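PDB 6BA9: iron aquisition yersiniabactin synthesis enzyme, YbtT from Escherichia coli, which probably hydrolyses thioesters with low specificity as a type II thioesterase, maintaining production of the metallophore yersiniabactin. Local coordinates for residues G117-L123 against V206-W212. The protein carries 1 engineered substitution. Numbering follows the deposited sequence.
Sequences GCHAPHL and VDAWRQW
Two indole rings, Trp209 and Trp212, grip Pro121 in a hydrophobic and CH-pi contact of the alpha/beta-hydrolase fold, where the loop leaving strand 112-116 lies against helix 203-207 and its 3-10 continuation. A proline suits this place because its rigid, compact ring presents CD to both indoles. This carbon lies over the six-membered ring of Trp209, 3.4 Å from the centroid, and also over the five-membered ring of Trp212, giving two CH-pi contacts. Beside it, Ala120 CA covers the five-membered ring of Trp209, while the small Ala120 CB meets Ala208 CB at 3.7 Å, so that the backbones can come close.

Tryptophan combines a broad apolar face for Pro121 with an N-H at its edge for the loop. Trp209 NE1 donates to Cys118 O at 2.9 Å, a bent bond (140°) that reaches the oxygen from above the carbonyl plane. Phe97 meets Trp209 edge-to-face, tying the contact to helix 91-105. The type I turn from Ala120 to Leu123 carries His122, whose CG sits between backbone N and carbonyl carbon (chi1 63°), bringing the imidazole edge to Trp212. Histidine suits because ND1 can accept the indole N-H: Trp212 NE1 donates to His122 ND1 at 3.0 Å, nearly straight at 167°, the donor somewhat tilted from the imidazole plane but ND1 in the indole plane.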
ATOM      1  N   GLY A 117       7.065  -4.315  -1.058  1.00 12.91           N
ATOM      2  CA  GLY A 117       7.198  -4.908   0.256  1.00 12.38           C
ATOM      3  C   GLY A 117       6.028  -5.751   0.715  1.00 12.13           C
ATOM      4  O   GLY A 117       5.590  -5.621   1.871  1.00 12.74           O
ATOM      5  N   CYS A 118       5.547  -6.648  -0.152  1.00 11.10           N
ATOM      6  CA  CYS A 118       4.376  -7.460   0.149  1.00 13.13           C
ATOM      7  C   CYS A 118       4.520  -8.811  -0.524  1.00 13.02           C
ATOM      8  O   CYS A 118       4.912  -8.879  -1.687  1.00 12.77           O
ATOM      9  CB  CYS A 118       3.127  -6.767  -0.396  1.00 12.71           C
ATOM     10  SG  CYS A 118       1.564  -7.516   0.106  1.00 14.33           S
ATOM     11  N   HIS A 119       4.184  -9.870   0.210  1.00 12.80           N
ATOM     12  CA  HIS A 119       4.102 -11.193  -0.390  1.00 13.23           C
ATOM     13  C   HIS A 119       2.935 -11.263  -1.376  1.00 14.46           C
ATOM     14  O   HIS A 119       1.943 -10.528  -1.282  1.00 12.78           O
ATOM     15  CB  HIS A 119       3.900 -12.251   0.692  1.00 13.99           C
ATOM     16  CG  HIS A 119       2.647 -12.047   1.469  1.00 13.88           C
ATOM     17  ND1 HIS A 119       2.549 -11.112   2.478  1.00 16.82           N
ATOM     18  CD2 HIS A 119       1.425 -12.608   1.352  1.00 13.12           C
ATOM     19  CE1 HIS A 119       1.316 -11.114   2.950  1.00 14.73           C
ATOM     20  NE2 HIS A 119       0.614 -12.020   2.295  1.00 15.14           N
ATOM     21  N   ALA A 120       3.041 -12.189  -2.322  1.00 13.31           N
ATOM     22  CA  ALA A 120       2.034 -12.335  -3.361  1.00 13.02           C
ATOM     23  C   ALA A 120       0.733 -12.939  -2.814  1.00 13.53           C
ATOM     24  O   ALA A 120       0.735 -13.578  -1.749  1.00 14.03           O
ATOM     25  CB  ALA A 120       2.587 -13.232  -4.448  1.00 13.51           C
ATOM     26  N   PRO A 121      -0.395 -12.761  -3.528  1.00 12.93           N
ATOM     27  CA  PRO A 121      -1.701 -13.165  -2.962  1.00 12.50           C
ATOM     28  C   PRO A 121      -1.927 -14.664  -2.803  1.00 15.86           C
ATOM     29  O   PRO A 121      -2.863 -15.026  -2.081  1.00 17.14           O
ATOM     30  CB  PRO A 121      -2.722 -12.543  -3.924  1.00 12.94           C
ATOM     31  CG  PRO A 121      -1.986 -11.401  -4.566  1.00 14.63           C
ATOM     32  CD  PRO A 121      -0.575 -11.898  -4.708  1.00 14.43           C
ATOM     33  N   HIS A 122      -1.118 -15.532  -3.411  1.00 15.39           N
ATOM     34  CA  HIS A 122      -1.233 -16.961  -3.141  1.00 15.34           C
ATOM     35  C   HIS A 122      -0.335 -17.415  -2.002  1.00 17.42           C
ATOM     36  O   HIS A 122      -0.276 -18.623  -1.712  1.00 18.83           O
ATOM     37  CB  HIS A 122      -0.935 -17.780  -4.405  1.00 17.02           C
ATOM     38  CG  HIS A 122       0.458 -17.614  -4.912  1.00 15.71           C
ATOM     39  ND1 HIS A 122       0.881 -16.470  -5.555  1.00 15.15           N
ATOM     40  CD2 HIS A 122       1.526 -18.450  -4.891  1.00 18.07           C
ATOM     41  CE1 HIS A 122       2.147 -16.606  -5.904  1.00 15.61           C
ATOM     42  NE2 HIS A 122       2.566 -17.795  -5.499  1.00 16.94           N
ATOM     43  N   LEU A 123       0.358 -16.493  -1.350  1.00 15.83           N
ATOM     44  CA  LEU A 123       1.236 -16.781  -0.233  1.00 15.42           C
ATOM     45  C   LEU A 123       0.689 -16.164   1.051  1.00 15.20           C
ATOM     46  O   LEU A 123      -0.304 -15.432   1.044  1.00 16.44           O
ATOM     47  CB  LEU A 123       2.639 -16.248  -0.524  1.00 16.85           C
ATOM     48  CG  LEU A 123       3.314 -16.733  -1.813  1.00 17.48           C
ATOM     49  CD1 LEU A 123       4.648 -16.078  -1.999  1.00 20.61           C
ATOM     50  CD2 LEU A 123       3.474 -18.253  -1.803  1.00 21.16           C
ATOM     51  N   VAL A 206       8.176 -11.323  -2.697  1.00 12.85           N
ATOM     52  CA  VAL A 206       7.741 -10.283  -3.622  1.00 12.56           C
ATOM     53  C   VAL A 206       7.793 -10.769  -5.064  1.00 13.14           C
ATOM     54  O   VAL A 206       6.878 -10.508  -5.856  1.00 13.39           O
ATOM     55  CB  VAL A 206       8.564  -8.997  -3.408  1.00 13.98           C
ATOM     56  CG1 VAL A 206       8.132  -7.929  -4.371  1.00 14.39           C
ATOM     57  CG2 VAL A 206       8.435  -8.496  -1.973  1.00 13.96           C
ATOM     58  N   ASP A 207       8.843 -11.521  -5.419  1.00 13.19           N
ATOM     59  CA  ASP A 207       9.000 -12.016  -6.780  1.00 14.34           C
ATOM     60  C   ASP A 207       7.814 -12.867  -7.218  1.00 13.76           C
ATOM     61  O   ASP A 207       7.491 -12.917  -8.415  1.00 14.34           O
ATOM     62  CB  ASP A 207      10.289 -12.846  -6.857  1.00 14.93           C
ATOM     63  CG  ASP A 207      10.605 -13.293  -8.265  1.00 15.23           C
ATOM     64  OD1 ASP A 207      10.802 -12.438  -9.140  1.00 15.45           O
ATOM     65  OD2 ASP A 207      10.649 -14.527  -8.471  1.00 17.24           O
ATOM     66  N   ALA A 208       7.178 -13.566  -6.275  1.00 13.46           N
ATOM     67  CA  ALA A 208       6.024 -14.408  -6.569  1.00 13.57           C
ATOM     68  C   ALA A 208       4.843 -13.634  -7.136  1.00 13.29           C
ATOM     69  O   ALA A 208       3.905 -14.245  -7.684  1.00 13.20           O
ATOM     70  CB  ALA A 208       5.632 -15.154  -5.307  1.00 15.54           C
ATOM     71  N   TRP A 209       4.862 -12.307  -7.048  1.00 13.49           N
ATOM     72  CA  TRP A 209       3.810 -11.533  -7.699  1.00 12.83           C
ATOM     73  C   TRP A 209       3.805 -11.705  -9.211  1.00 15.12           C
ATOM     74  O   TRP A 209       2.798 -11.394  -9.860  1.00 13.40           O
ATOM     75  CB  TRP A 209       3.958 -10.058  -7.367  1.00 12.78           C
ATOM     76  CG  TRP A 209       3.337  -9.612  -6.052  1.00 11.62           C
ATOM     77  CD1 TRP A 209       3.966  -9.471  -4.858  1.00 10.95           C
ATOM     78  CD2 TRP A 209       1.982  -9.217  -5.838  1.00 11.96           C
ATOM     79  NE1 TRP A 209       3.088  -9.024  -3.901  1.00 13.08           N
ATOM     80  CE2 TRP A 209       1.859  -8.854  -4.483  1.00 13.26           C
ATOM     81  CE3 TRP A 209       0.863  -9.145  -6.659  1.00 12.93           C
ATOM     82  CZ2 TRP A 209       0.652  -8.423  -3.933  1.00 12.83           C
ATOM     83  CZ3 TRP A 209      -0.332  -8.716  -6.110  1.00 14.14           C
ATOM     84  CH2 TRP A 209      -0.420  -8.359  -4.763  1.00 13.62           C
ATOM     85  N   ARG A 210       4.900 -12.187  -9.795  1.00 13.26           N
ATOM     86  CA  ARG A 210       4.922 -12.375 -11.236  1.00 14.45           C
ATOM     87  C   ARG A 210       3.894 -13.400 -11.689  1.00 12.80           C
ATOM     88  O   ARG A 210       3.555 -13.419 -12.875  1.00 15.13           O
ATOM     89  CB  ARG A 210       6.333 -12.741 -11.710  1.00 14.33           C
ATOM     90  CG  ARG A 210       7.351 -11.608 -11.526  1.00 15.12           C
ATOM     91  CD  ARG A 210       8.739 -11.931 -12.109  1.00 15.72           C
ATOM     92  NE  ARG A 210       9.327 -13.076 -11.430  1.00 15.72           N
ATOM     93  CZ  ARG A 210       9.333 -14.326 -11.888  1.00 15.98           C
ATOM     94  NH1 ARG A 210       8.806 -14.598 -13.070  1.00 15.84           N
ATOM     95  NH2 ARG A 210       9.867 -15.283 -11.144  1.00 15.88           N
ATOM     96  N   GLN A 211       3.357 -14.211 -10.781  1.00 13.52           N
ATOM     97  CA  GLN A 211       2.288 -15.139 -11.133  1.00 12.27           C
ATOM     98  C   GLN A 211       1.002 -14.412 -11.494  1.00 15.63           C
ATOM     99  O   GLN A 211       0.139 -14.984 -12.176  1.00 14.85           O
ATOM    100  CB  GLN A 211       1.994 -16.088  -9.970  1.00 15.50           C
ATOM    101  CG  GLN A 211       3.147 -16.994  -9.534  1.00 13.60           C
ATOM    102  CD  GLN A 211       3.352 -18.139 -10.478  1.00 14.90           C
ATOM    103  OE1 GLN A 211       2.433 -18.531 -11.192  1.00 18.28           O
ATOM    104  NE2 GLN A 211       4.553 -18.686 -10.486  1.00 15.70           N
ATOM    105  N   TRP A 212       0.861 -13.155 -11.066  1.00 13.34           N
ATOM    106  CA  TRP A 212      -0.396 -12.412 -11.132  1.00 13.93           C
ATOM    107  C   TRP A 212      -0.377 -11.264 -12.134  1.00 13.48           C
ATOM    108  O   TRP A 212      -1.404 -10.594 -12.319  1.00 14.75           O
ATOM    109  CB  TRP A 212      -0.694 -11.847  -9.730  1.00 13.04           C
ATOM    110  CG  TRP A 212      -0.929 -12.879  -8.704  1.00 12.68           C
ATOM    111  CD1 TRP A 212       0.007 -13.550  -7.975  1.00 13.25           C
ATOM    112  CD2 TRP A 212      -2.198 -13.392  -8.291  1.00 13.55           C
ATOM    113  NE1 TRP A 212      -0.607 -14.441  -7.124  1.00 13.34           N
ATOM    114  CE2 TRP A 212      -1.960 -14.368  -7.310  1.00 14.77           C
ATOM    115  CE3 TRP A 212      -3.518 -13.119  -8.665  1.00 15.43           C
ATOM    116  CZ2 TRP A 212      -2.987 -15.055  -6.686  1.00 14.46           C
ATOM    117  CZ3 TRP A 212      -4.528 -13.805  -8.045  1.00 15.26           C
ATOM    118  CH2 TRP A 212      -4.263 -14.764  -7.067  1.00 15.75           C
TER